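Local coordinates for protein polymerase subunit PA (Dhori virus, PDB 4CGS) that probably takes part in RNA binding, as the N-terminal domain of the PA polymerase subunit, the part related to the cap-snatching endonuclease domain of influenza polymerase, at residues A[80-84]-A[115-119]; A[84-89]-A[99-103]; A[11-15]-A[39-43]; A[7-11]-A[152-156]. All coordinates share one frame; numbering follows the deposited sequence.

Contact 1: A[80-84]-A[115-119]; sequences LIFAR and TAENE
Arg-84 meets Glu-119 side-on, guanidinium and carboxylate lying nearly coplanar, with their planes 16° apart. Arg-84 NE reaches Glu-119 OE2 at 3.0 Å and Arg-84 NH2 reaches Glu-119 OE1 at 2.9 Å, so one nitrogen serves each oxygen of the salt bridge. Both bonds are almost straight and arrive on the syn side of the carboxylate, with the oxygens close to the guanidinium plane. A bend at chi2 (-63°) brings the NE and NH2 side of the arginine to face the acid; the glutamate runs out extended beyond CG to meet it.

The acid has further partners. Ala-116 N donates to Glu-119 OE1 over 3.1 Å from the anti side, well out of the carboxylate plane, within the type I turn of 116-119. OE2 also takes a hydrogen from water 1, which in turn accepts from Ala-83 N, and it is hydrogen-bonded to Tyr-100 of strand 97-104.

Next to this pair, the CD2-CE2 side of the Phe-82 ring lies against the Asn-118 side chain, ring and amide being turned 33° from each other. Phe-82 CE2 comes within 3.3 Å of the Asn-118 backbone O, which sits in the ring plane at its edge, and is 3.4 Å from Asn-118 ND2. Asn-118 ND2 also gives a weak, bent bond to Ile-81 O at 3.1 Å.

With its two oxygens divided among an arginine, a backbone amide, a water and a tyrosine hydroxyl, the buried carboxylate of Glu-119 is held against rotation, and this company would be expected to favour its charged form.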
loop_
_atom_site.group_PDB
_atom_site.type_symbol
_atom_site.label_atom_id
_atom_site.label_comp_id
_atom_site.label_asym_id
_atom_site.label_seq_id
_atom_site.Cartn_x
_atom_site.Cartn_y
_atom_site.Cartn_z
ATOM N N LEU A 80 17.665 9.041 5.086
ATOM C CA LEU A 80 17.164 8.266 3.948
ATOM C C LEU A 80 16.449 9.232 3.056
ATOM O O LEU A 80 15.332 9.655 3.305
ATOM C CB LEU A 80 16.204 7.174 4.373
ATOM C CG LEU A 80 16.799 6.058 5.143
ATOM C CD1 LEU A 80 15.644 5.270 5.782
ATOM C CD2 LEU A 80 17.722 5.176 4.293
ATOM N N ILE A 81 17.188 9.717 2.034
ATOM C CA ILE A 81 16.761 10.869 1.224
ATOM C C ILE A 81 16.502 10.393 -0.206
ATOM O O ILE A 81 17.214 9.522 -0.750
ATOM C CB ILE A 81 17.862 11.942 1.170
ATOM C CG1 ILE A 81 18.463 12.233 2.587
ATOM C CG2 ILE A 81 17.273 13.236 0.538
ATOM C CD1 ILE A 81 17.483 12.666 3.668
ATOM N N PHE A 82 15.446 10.900 -0.802
ATOM C CA PHE A 82 14.957 10.472 -2.139
ATOM C C PHE A 82 14.612 11.700 -2.962
ATOM O O PHE A 82 14.509 12.770 -2.439
ATOM C CB PHE A 82 13.721 9.632 -1.975
ATOM C CG PHE A 82 13.938 8.415 -1.097
ATOM C CD1 PHE A 82 13.867 8.549 0.305
ATOM C CD2 PHE A 82 14.401 7.193 -1.633
ATOM C CE1 PHE A 82 14.130 7.493 1.139
ATOM C CE2 PHE A 82 14.584 6.152 -0.755
ATOM C CZ PHE A 82 14.496 6.339 0.610
ATOM N N ALA A 83 14.480 11.493 -4.270
ATOM C CA ALA A 83 14.349 12.642 -5.196
ATOM C C ALA A 83 13.176 12.474 -6.133
ATOM O O ALA A 83 13.168 12.978 -7.270
ATOM C CB ALA A 83 15.684 12.827 -5.962
ATOM N N ARG A 84 12.137 11.768 -5.706
ATOM C CA ARG A 84 10.909 11.714 -6.440
ATOM C C ARG A 84 9.966 12.802 -5.949
ATOM O O ARG A 84 10.055 13.242 -4.812
ATOM C CB ARG A 84 10.214 10.356 -6.275
ATOM C CG ARG A 84 11.077 9.182 -6.584
ATOM C CD ARG A 84 11.571 9.058 -7.996
ATOM N NE ARG A 84 12.354 7.826 -8.183
ATOM C CZ ARG A 84 12.746 7.399 -9.366
ATOM N NH1 ARG A 84 12.560 8.172 -10.451
ATOM N NH2 ARG A 84 13.372 6.225 -9.433
ATOM N N THR A 115 14.135 0.850 -10.714
ATOM C CA THR A 115 14.078 1.820 -9.629
ATOM C C THR A 115 15.519 2.233 -9.291
ATOM O O THR A 115 16.455 1.598 -9.749
ATOM C CB THR A 115 13.299 1.246 -8.402
ATOM O OG1 THR A 115 14.022 0.131 -7.892
ATOM C CG2 THR A 115 11.871 0.816 -8.826
ATOM N N ALA A 116 15.695 3.249 -8.437
ATOM C CA ALA A 116 16.963 3.660 -7.926
ATOM C C ALA A 116 17.498 2.622 -6.935
ATOM O O ALA A 116 16.737 1.793 -6.448
ATOM C CB ALA A 116 16.818 5.007 -7.261
ATOM N N GLU A 117 18.781 2.739 -6.606
ATOM C CA GLU A 117 19.392 1.745 -5.748
ATOM C C GLU A 117 18.821 1.768 -4.339
ATOM O O GLU A 117 18.812 0.734 -3.714
ATOM C CB GLU A 117 20.926 1.937 -5.711
ATOM C CG GLU A 117 21.407 3.193 -4.975
ATOM C CD GLU A 117 22.934 3.403 -4.951
ATOM O OE1 GLU A 117 23.664 2.400 -5.161
ATOM O OE2 GLU A 117 23.404 4.575 -4.702
ATOM N N ASN A 118 18.407 2.911 -3.840
ATOM C CA ASN A 118 17.827 2.988 -2.511
ATOM C C ASN A 118 16.301 2.843 -2.445
ATOM O O ASN A 118 15.691 3.116 -1.406
ATOM C CB ASN A 118 18.268 4.261 -1.760
ATOM C CG ASN A 118 17.672 5.544 -2.302
ATOM O OD1 ASN A 118 17.076 5.580 -3.346
ATOM N ND2 ASN A 118 17.887 6.634 -1.580
ATOM N N GLU A 119 15.710 2.369 -3.533
ATOM C CA GLU A 119 14.234 2.226 -3.631
ATOM C C GLU A 119 13.815 0.788 -3.864
ATOM O O GLU A 119 14.477 0.032 -4.622
ATOM C CB GLU A 119 13.684 3.081 -4.784
ATOM C CG GLU A 119 13.900 4.596 -4.623
ATOM C CD GLU A 119 13.389 5.398 -5.832
ATOM O OE1 GLU A 119 13.482 4.829 -6.933
ATOM O OE2 GLU A 119 12.951 6.513 -5.581
HETATM O O HOH W 1 14.773 8.822 -5.348
#

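Contact 2: A[84-89]-A[99-103]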
loop_
_atom_site.group_PDB
_atom_site.type_symbol
_atom_site.label_atom_id
_atom_site.label_comp_id
_atom_site.label_asym_id
_atom_site.label_seq_id
_atom_site.Cartn_x
_atom_site.Cartn_y
_atom_site.Cartn_z
ATOM N N ARG A 84 12.137 11.768 -5.706
ATOM C CA ARG A 84 10.909 11.714 -6.440
ATOM C C ARG A 84 9.966 12.802 -5.949
ATOM O O ARG A 84 10.055 13.242 -4.812
ATOM C CB ARG A 84 10.214 10.356 -6.275
ATOM C CG ARG A 84 11.077 9.182 -6.584
ATOM C CD ARG A 84 11.571 9.058 -7.996
ATOM N NE ARG A 84 12.354 7.826 -8.183
ATOM C CZ ARG A 84 12.746 7.399 -9.366
ATOM N NH1 ARG A 84 12.560 8.172 -10.451
ATOM N NH2 ARG A 84 13.372 6.225 -9.433
ATOM N N PRO A 85 8.983 13.226 -6.772
ATOM C CA PRO A 85 7.965 14.194 -6.309
ATOM C C PRO A 85 7.178 13.688 -5.110
ATOM O O PRO A 85 6.835 14.453 -4.239
ATOM C CB PRO A 85 7.018 14.335 -7.519
ATOM C CG PRO A 85 7.890 13.985 -8.698
ATOM C CD PRO A 85 8.894 12.963 -8.221
ATOM N N ASN A 86 6.851 12.393 -5.155
ATOM C CA ASN A 86 6.097 11.691 -4.101
ATOM C C ASN A 86 7.064 10.958 -3.145
ATOM O O ASN A 86 8.024 10.337 -3.560
ATOM C CB ASN A 86 5.218 10.593 -4.814
ATOM C CG ASN A 86 6.013 9.714 -5.858
ATOM O OD1 ASN A 86 6.712 10.234 -6.827
ATOM N ND2 ASN A 86 5.830 8.392 -5.748
ATOM N N VAL A 87 6.794 11.078 -1.844
ATOM C CA VAL A 87 7.642 10.457 -0.829
ATOM C C VAL A 87 7.360 8.949 -0.769
ATOM O O VAL A 87 6.318 8.442 -1.147
ATOM C CB VAL A 87 7.454 11.074 0.599
ATOM C CG1 VAL A 87 7.612 12.568 0.554
ATOM C CG2 VAL A 87 6.107 10.709 1.195
ATOM N N PRO A 88 8.387 8.139 -0.387
ATOM C CA PRO A 88 8.094 6.697 -0.276
ATOM C C PRO A 88 6.971 6.446 0.704
ATOM O O PRO A 88 6.875 7.119 1.754
ATOM C CB PRO A 88 9.433 6.110 0.178
ATOM C CG PRO A 88 10.450 7.161 -0.145
ATOM C CD PRO A 88 9.798 8.434 -0.055
ATOM N N ASP A 89 6.185 5.404 0.455
ATOM C CA ASP A 89 5.110 4.993 1.356
ATOM C C ASP A 89 5.585 4.466 2.701
ATOM O O ASP A 89 4.961 4.689 3.732
ATOM C CB ASP A 89 4.198 3.966 0.608
ATOM C CG ASP A 89 3.579 4.553 -0.600
ATOM O OD1 ASP A 89 2.886 5.628 -0.420
ATOM O OD2 ASP A 89 3.698 3.983 -1.691
ATOM N N VAL A 99 10.291 2.472 0.275
ATOM C CA VAL A 99 9.376 1.496 -0.290
ATOM C C VAL A 99 8.163 2.216 -0.838
ATOM O O VAL A 99 7.503 2.946 -0.141
ATOM C CB VAL A 99 8.962 0.430 0.754
ATOM C CG1 VAL A 99 8.042 -0.615 0.099
ATOM C CG2 VAL A 99 10.178 -0.222 1.400
ATOM N N TYR A 100 7.823 1.929 -2.098
ATOM C CA TYR A 100 6.615 2.455 -2.732
ATOM C C TYR A 100 5.704 1.241 -2.938
ATOM O O TYR A 100 6.193 0.187 -3.350
ATOM C CB TYR A 100 6.931 3.114 -4.038
ATOM C CG TYR A 100 7.956 4.251 -3.976
ATOM C CD1 TYR A 100 9.269 3.948 -4.042
ATOM C CD2 TYR A 100 7.576 5.597 -3.850
ATOM C CE1 TYR A 100 10.275 4.907 -3.993
ATOM C CE2 TYR A 100 8.583 6.612 -3.804
ATOM C CZ TYR A 100 9.896 6.206 -3.901
ATOM O OH TYR A 100 10.943 7.160 -3.859
ATOM N N VAL A 101 4.416 1.405 -2.674
ATOM C CA VAL A 101 3.434 0.307 -2.858
ATOM C C VAL A 101 2.490 0.694 -3.980
ATOM O O VAL A 101 1.913 1.799 -3.965
ATOM C CB VAL A 101 2.676 0.084 -1.570
ATOM C CG1 VAL A 101 1.576 -0.971 -1.735
ATOM C CG2 VAL A 101 3.607 -0.328 -0.449
ATOM N N LYS A 102 2.298 -0.215 -4.905
ATOM C CA LYS A 102 1.383 -0.092 -5.984
ATOM C C LYS A 102 0.427 -1.298 -6.043
ATOM O O LYS A 102 0.891 -2.449 -6.092
ATOM C CB LYS A 102 2.187 0.151 -7.337
ATOM C CG LYS A 102 3.002 1.455 -7.481
ATOM C CD LYS A 102 3.391 1.776 -8.939
ATOM C CE LYS A 102 3.925 3.216 -9.142
ATOM N NZ LYS A 102 4.042 3.700 -10.580
ATOM N N VAL A 103 -0.858 -1.022 -6.089
ATOM C CA VAL A 103 -1.888 -2.025 -6.205
ATOM C C VAL A 103 -2.450 -2.010 -7.630
ATOM O O VAL A 103 -2.937 -1.010 -8.132
ATOM C CB VAL A 103 -3.052 -1.797 -5.209
ATOM C CG1 VAL A 103 -4.134 -2.851 -5.387
ATOM C CG2 VAL A 103 -2.499 -1.742 -3.794
HETATM O O HOH W 2 10.679 9.997 -3.117
#
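The Tyr-100 ring is brought under Pro-88 by a chi1 of -57°, which sets CG beside the backbone N and sends the ring along the loop 84-89; Asp-89 has nearly the same first torsion (-61°), and this turns its carboxylate back to the strand. Pro-88 covers one face of the ring. Its CA makes a CH-pi contact 4.0 Å from the Tyr-100 ring centroid, while its CG runs on beside the far end of the ring, 3.9 Å from Tyr-100 CZ. The two side chains thus lie side by side and point the same way. Asn-86 O comes up to the ring in its plane.

At the phenol end, water 2 joins the segments by donating to Tyr-100 OH, a hydroxyl whose second partner is Glu-119, at 2.9 Å and to Asn-86 O at 2.7 Å. Phe-121 stacks with the ring. Arg-84 CG passes Tyr-100 OH at 3.4 Å.

Nearer the backbone, Asp-89 OD2 accepts from Val-101 N at 2.9 Å. The bond is almost straight (174°) and uses the anti lone pair. Asp-89 N makes a weak, bent bond to Val-99 O, also 2.9 Å. Lys-41 lies near the other oxygen, OD1, as a long, weak ion pair.

The Pro-88/Asp-89 pair, with Tyr-100 and Lys-102 on the next strand, lies where the general PD-(D/E)XK pattern would place its residues, probably as a relic of that fold. Tyr-100, however, stands at the acidic position of the motif, consistent with a site poorly suited to binding metal.

Contact 3: A[11-15]-A[39-43]; sequences ISSEI and CIKYT
Apolar packing carries most of this contact, with Ile-11 and Ile-15 lying over one side of helix 31-44. Cys-39 CB is shared between them: CG2 of Ile-11 and CG2 of Ile-15 each lie 3.9 Å from it. The two isoleucines then diverge. Ile-11 CD1 reaches across to Ile-40 CG1, whereas the extended chain of Ile-15 (chi2 174°) heads for the next turn. Its CG1 comes to the edge of the Tyr-42 ring, 3.9 Å from CD2 and in the ring plane, and its CD1 presses close on the hydroxyl of Thr-43, 3.4 Å from OG1. Tyr-42 stacks with Trp-65 besides.

The polar interactions work around this greasy patch. Thr-43 OG1 gives its hydrogen to Cys-39 O at 2.8 Å; Thr-43 N bonds to the same carbonyl from the opposite face of its plane. Having donated inward, Thr-43 OG1 accepts from water 3 at 2.8 Å, and this water accepts from Ser-12 N at 3.0 Å, making a single-water bridge between the segments. Ser-12 OG turns instead to its own helix and accepts from Ile-15 N at 3.1 Å.

That last bond is a classic N-cap: it starts helix 13-18, with the capped residue Ile-15 itself facing helix 31-44. The arrangement is ordinary buried helix packing, fixing the N-terminal helix on helix 31-44, whose Lys-41 touches strand 97-104 of the central sheet.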
loop_
_atom_site.group_PDB
_atom_site.type_symbol
_atom_site.label_atom_id
_atom_site.label_comp_id
_atom_site.label_asym_id
_atom_site.label_seq_id
_atom_site.Cartn_x
_atom_site.Cartn_y
_atom_site.Cartn_z
ATOM N N ILE A 11 -12.267 -3.876 4.859
ATOM C CA ILE A 11 -11.485 -2.703 5.223
ATOM C C ILE A 11 -11.888 -2.316 6.617
ATOM O O ILE A 11 -13.075 -2.220 6.941
ATOM C CB ILE A 11 -11.756 -1.551 4.258
ATOM C CG1 ILE A 11 -11.306 -1.840 2.806
ATOM C CG2 ILE A 11 -11.047 -0.260 4.746
ATOM C CD1 ILE A 11 -9.840 -2.234 2.674
ATOM N N SER A 12 -10.905 -2.116 7.472
ATOM C CA SER A 12 -11.291 -1.714 8.859
ATOM C C SER A 12 -11.980 -0.334 8.922
ATOM O O SER A 12 -11.714 0.564 8.106
ATOM C CB SER A 12 -10.086 -1.699 9.788
ATOM O OG SER A 12 -9.248 -0.579 9.512
ATOM N N SER A 13 -12.873 -0.144 9.875
ATOM C CA SER A 13 -13.522 1.095 10.035
ATOM C C SER A 13 -12.540 2.219 10.241
ATOM O O SER A 13 -12.754 3.312 9.734
ATOM C CB SER A 13 -14.551 1.028 11.197
ATOM O OG SER A 13 -15.555 0.090 10.950
ATOM N N GLU A 14 -11.465 1.946 10.971
ATOM C CA GLU A 14 -10.490 3.048 11.279
ATOM C C GLU A 14 -9.660 3.433 10.084
ATOM O O GLU A 14 -9.374 4.617 9.931
ATOM C CB GLU A 14 -9.667 2.719 12.524
ATOM C CG GLU A 14 -8.812 1.453 12.448
ATOM C CD GLU A 14 -9.470 0.129 12.834
ATOM O OE1 GLU A 14 -10.709 0.027 12.760
ATOM O OE2 GLU A 14 -8.669 -0.780 13.209
ATOM N N ILE A 15 -9.323 2.490 9.221
ATOM C CA ILE A 15 -8.647 2.808 7.941
ATOM C C ILE A 15 -9.560 3.580 7.009
ATOM O O ILE A 15 -9.163 4.581 6.425
ATOM C CB ILE A 15 -7.981 1.556 7.352
ATOM C CG1 ILE A 15 -6.749 1.171 8.177
ATOM C CG2 ILE A 15 -7.713 1.796 5.847
ATOM C CD1 ILE A 15 -6.114 -0.163 7.741
ATOM N N CYS A 39 -7.394 2.538 0.304
ATOM C CA CYS A 39 -7.437 1.847 1.574
ATOM C C CYS A 39 -6.783 0.490 1.521
ATOM O O CYS A 39 -6.150 0.052 2.474
ATOM C CB CYS A 39 -8.856 1.670 2.104
ATOM S SG CYS A 39 -9.694 3.188 2.644
ATOM N N ILE A 40 -6.882 -0.213 0.399
ATOM C CA ILE A 40 -6.151 -1.464 0.178
ATOM C C ILE A 40 -4.655 -1.181 0.254
ATOM O O ILE A 40 -3.901 -1.915 0.907
ATOM C CB ILE A 40 -6.553 -2.127 -1.151
ATOM C CG1 ILE A 40 -8.018 -2.674 -1.083
ATOM C CG2 ILE A 40 -5.591 -3.296 -1.491
ATOM C CD1 ILE A 40 -8.535 -3.203 -2.405
ATOM N N LYS A 41 -4.198 -0.130 -0.464
ATOM C CA LYS A 41 -2.794 0.242 -0.442
ATOM C C LYS A 41 -2.314 0.519 0.975
ATOM O O LYS A 41 -1.259 0.045 1.377
ATOM C CB LYS A 41 -2.605 1.446 -1.309
ATOM C CG LYS A 41 -1.170 1.979 -1.357
ATOM C CD LYS A 41 -1.128 3.216 -2.220
ATOM C CE LYS A 41 0.177 3.953 -2.149
ATOM N NZ LYS A 41 0.174 5.040 -3.216
ATOM N N TYR A 42 -3.066 1.260 1.765
ATOM C CA TYR A 42 -2.707 1.561 3.130
ATOM C C TYR A 42 -2.607 0.304 3.962
ATOM O O TYR A 42 -1.687 0.120 4.779
ATOM C CB TYR A 42 -3.593 2.600 3.738
ATOM C CG TYR A 42 -3.135 3.108 5.071
ATOM C CD1 TYR A 42 -2.034 3.976 5.139
ATOM C CD2 TYR A 42 -3.711 2.688 6.261
ATOM C CE1 TYR A 42 -1.555 4.473 6.329
ATOM C CE2 TYR A 42 -3.243 3.181 7.488
ATOM C CZ TYR A 42 -2.208 4.087 7.519
ATOM O OH TYR A 42 -1.733 4.575 8.723
ATOM N N THR A 43 -3.615 -0.530 3.843
ATOM C CA THR A 43 -3.675 -1.785 4.566
ATOM C C THR A 43 -2.469 -2.661 4.216
ATOM O O THR A 43 -1.875 -3.328 5.097
ATOM C CB THR A 43 -5.006 -2.549 4.348
ATOM O OG1 THR A 43 -6.097 -1.685 4.646
ATOM C CG2 THR A 43 -5.083 -3.744 5.284
HETATM O O HOH W 3 -8.222 -2.555 6.298
#

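Contact 4: A[7-11]-A[152-156]; sequences KPKSI and TIYNE
Pro-8 to Ile-11 form a type I turn that faces the side of helix 140-157, closest where Ser-10 CA stands 5.5 Å from Ile-153 CA. The turn closes with Ile-11 N bonding to Pro-8 O, and the amides of its two central residues, Lys-9 and Ser-10, are presented to the helix. Lys-7 NZ donates to Pro-8 O at 2.9 Å, from the face opposite to Ile-11 N, and to Ile-11 O at 2.8 Å, tying down both ends of the turn.

Glu-156 spans the distance between helix and turn. With CG anti to the backbone N (chi1 178°) and the rest of the chain extended, its carboxylate stands straight out from the helix. Glu-156 OE2 accepts from Lys-9 N at 2.8 Å through its syn lone pair. Glu-156 OE1 takes two bonds: Ser-10 N at 2.9 Å on the syn side and Ser-10 OG at 2.6 Å on the anti side, each somewhat out of the carboxylate plane. The acid therefore reads two consecutive backbone N-H groups and a hydroxyl.

This joins the start of the chain to its last long helix: the segment leading into helix 13-18 runs alongside the last turns of helix 140-157, in the opposite direction.

Along the helix from Glu-156, Ser-10 CB packs on Ile-153 CB, and Thr-152 CG2 comes up to the serine hydroxyl. On the inner side, Ile-153 CD1 meets Ile-11 CD1 at 3.6 Å and Pro-8 CB at 4.1 Å. Ile-40 of helix 31-44 lies against the same Ile-153, and Ile-36 against Pro-8.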
loop_
_atom_site.group_PDB
_atom_site.type_symbol
_atom_site.label_atom_id
_atom_site.label_comp_id
_atom_site.label_asym_id
_atom_site.label_seq_id
_atom_site.Cartn_x
_atom_site.Cartn_y
_atom_site.Cartn_z
ATOM N N LYS A 7 -18.335 1.031 2.524
ATOM C CA LYS A 7 -17.069 0.438 3.035
ATOM C C LYS A 7 -17.152 -1.054 2.887
ATOM O O LYS A 7 -18.070 -1.655 3.422
ATOM C CB LYS A 7 -16.890 0.756 4.477
ATOM C CG LYS A 7 -15.535 0.273 5.030
ATOM C CD LYS A 7 -15.397 0.458 6.524
ATOM C CE LYS A 7 -16.224 -0.502 7.333
ATOM N NZ LYS A 7 -15.834 -1.930 7.155
ATOM N N PRO A 8 -16.166 -1.700 2.223
ATOM C CA PRO A 8 -16.101 -3.140 2.243
ATOM C C PRO A 8 -15.926 -3.684 3.678
ATOM O O PRO A 8 -15.308 -3.047 4.518
ATOM C CB PRO A 8 -14.886 -3.445 1.353
ATOM C CG PRO A 8 -14.705 -2.240 0.521
ATOM C CD PRO A 8 -15.092 -1.116 1.404
ATOM N N LYS A 9 -16.502 -4.849 3.930
ATOM C CA LYS A 9 -16.322 -5.494 5.207
ATOM C C LYS A 9 -14.838 -5.710 5.507
ATOM O O LYS A 9 -14.424 -5.689 6.631
ATOM C CB LYS A 9 -17.020 -6.856 5.226
ATOM C CG LYS A 9 -17.138 -7.556 6.573
ATOM C CD LYS A 9 -17.649 -8.993 6.406
ATOM C CE LYS A 9 -18.766 -9.382 7.375
ATOM N NZ LYS A 9 -18.184 -9.704 8.705
ATOM N N SER A 10 -14.076 -5.946 4.445
ATOM C CA SER A 10 -12.670 -6.264 4.586
ATOM C C SER A 10 -11.747 -5.111 4.904
ATOM O O SER A 10 -10.513 -5.340 5.084
ATOM C CB SER A 10 -12.166 -6.981 3.314
ATOM O OG SER A 10 -12.896 -8.124 2.950
ATOM N N ILE A 11 -12.267 -3.876 4.859
ATOM C CA ILE A 11 -11.485 -2.703 5.223
ATOM C C ILE A 11 -11.888 -2.316 6.617
ATOM O O ILE A 11 -13.075 -2.220 6.941
ATOM C CB ILE A 11 -11.756 -1.551 4.258
ATOM C CG1 ILE A 11 -11.306 -1.840 2.806
ATOM C CG2 ILE A 11 -11.047 -0.260 4.746
ATOM C CD1 ILE A 11 -9.840 -2.234 2.674
ATOM N N THR A 152 -8.748 -11.830 0.606
ATOM C CA THR A 152 -9.971 -11.599 1.335
ATOM C C THR A 152 -10.807 -10.486 0.689
ATOM O O THR A 152 -12.028 -10.672 0.415
ATOM C CB THR A 152 -9.679 -11.228 2.818
ATOM O OG1 THR A 152 -8.964 -12.294 3.416
ATOM C CG2 THR A 152 -10.935 -10.998 3.592
ATOM N N ILE A 153 -10.220 -9.336 0.432
ATOM C CA ILE A 153 -10.979 -8.272 -0.206
ATOM C C ILE A 153 -11.338 -8.557 -1.656
ATOM O O ILE A 153 -12.448 -8.257 -2.117
ATOM C CB ILE A 153 -10.323 -6.904 -0.061
ATOM C CG1 ILE A 153 -11.312 -5.786 -0.472
ATOM C CG2 ILE A 153 -8.939 -6.748 -0.674
ATOM C CD1 ILE A 153 -11.062 -4.428 0.131
ATOM N N TYR A 154 -10.495 -9.267 -2.389
ATOM C CA TYR A 154 -10.792 -9.716 -3.748
ATOM C C TYR A 154 -12.032 -10.612 -3.727
ATOM O O TYR A 154 -12.969 -10.408 -4.501
ATOM C CB TYR A 154 -9.618 -10.487 -4.282
ATOM C CG TYR A 154 -9.795 -11.059 -5.653
ATOM C CD1 TYR A 154 -9.841 -10.319 -6.760
ATOM C CD2 TYR A 154 -9.802 -12.449 -5.819
ATOM C CE1 TYR A 154 -9.914 -10.887 -8.041
ATOM C CE2 TYR A 154 -9.958 -13.002 -7.068
ATOM C CZ TYR A 154 -10.008 -12.211 -8.193
ATOM O OH TYR A 154 -10.105 -12.794 -9.441
ATOM N N ASN A 155 -12.021 -11.621 -2.876
ATOM C CA ASN A 155 -13.179 -12.521 -2.781
ATOM C C ASN A 155 -14.459 -11.825 -2.323
ATOM O O ASN A 155 -15.545 -12.187 -2.766
ATOM C CB ASN A 155 -12.826 -13.755 -1.994
ATOM C CG ASN A 155 -12.022 -14.696 -2.825
ATOM O OD1 ASN A 155 -12.417 -14.990 -3.966
ATOM N ND2 ASN A 155 -10.890 -15.183 -2.241
ATOM N N GLU A 156 -14.354 -10.835 -1.467
ATOM C CA GLU A 156 -15.535 -10.013 -1.086
ATOM C C GLU A 156 -16.027 -9.228 -2.301
ATOM O O GLU A 156 -17.230 -9.154 -2.560
ATOM C CB GLU A 156 -15.192 -9.032 0.051
ATOM C CG GLU A 156 -16.420 -8.176 0.369
ATOM C CD GLU A 156 -16.175 -7.092 1.386
ATOM O OE1 GLU A 156 -15.046 -6.975 1.940
ATOM O OE2 GLU A 156 -17.162 -6.354 1.638
#

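Two pairs of neighbours make up the set, each with centres 10 Å apart. Contacts 1 and 2 share Arg-84 and are joined where Glu-119 OE2 lies 2.7 Å from Tyr-100 OH, a probable hydrogen bond. Contacts 3 and 4 share Ile-11, and Ile-40 CG1 packs on Ile-153 CD1 at 3.7 Å. Between the pairs, Lys-41 makes the bridge: its CE is 3.6 Å from Asp-89 OD2, beside the region that would correspond to the nuclease site in related domains. A glycerol, probably from the crystallisation liquor, lies about 3 Å from the Tyr-42 side chain of contact 3. Contacts 1 and 4 have centres about 33 Å apart, on opposite sides of the chain's centre.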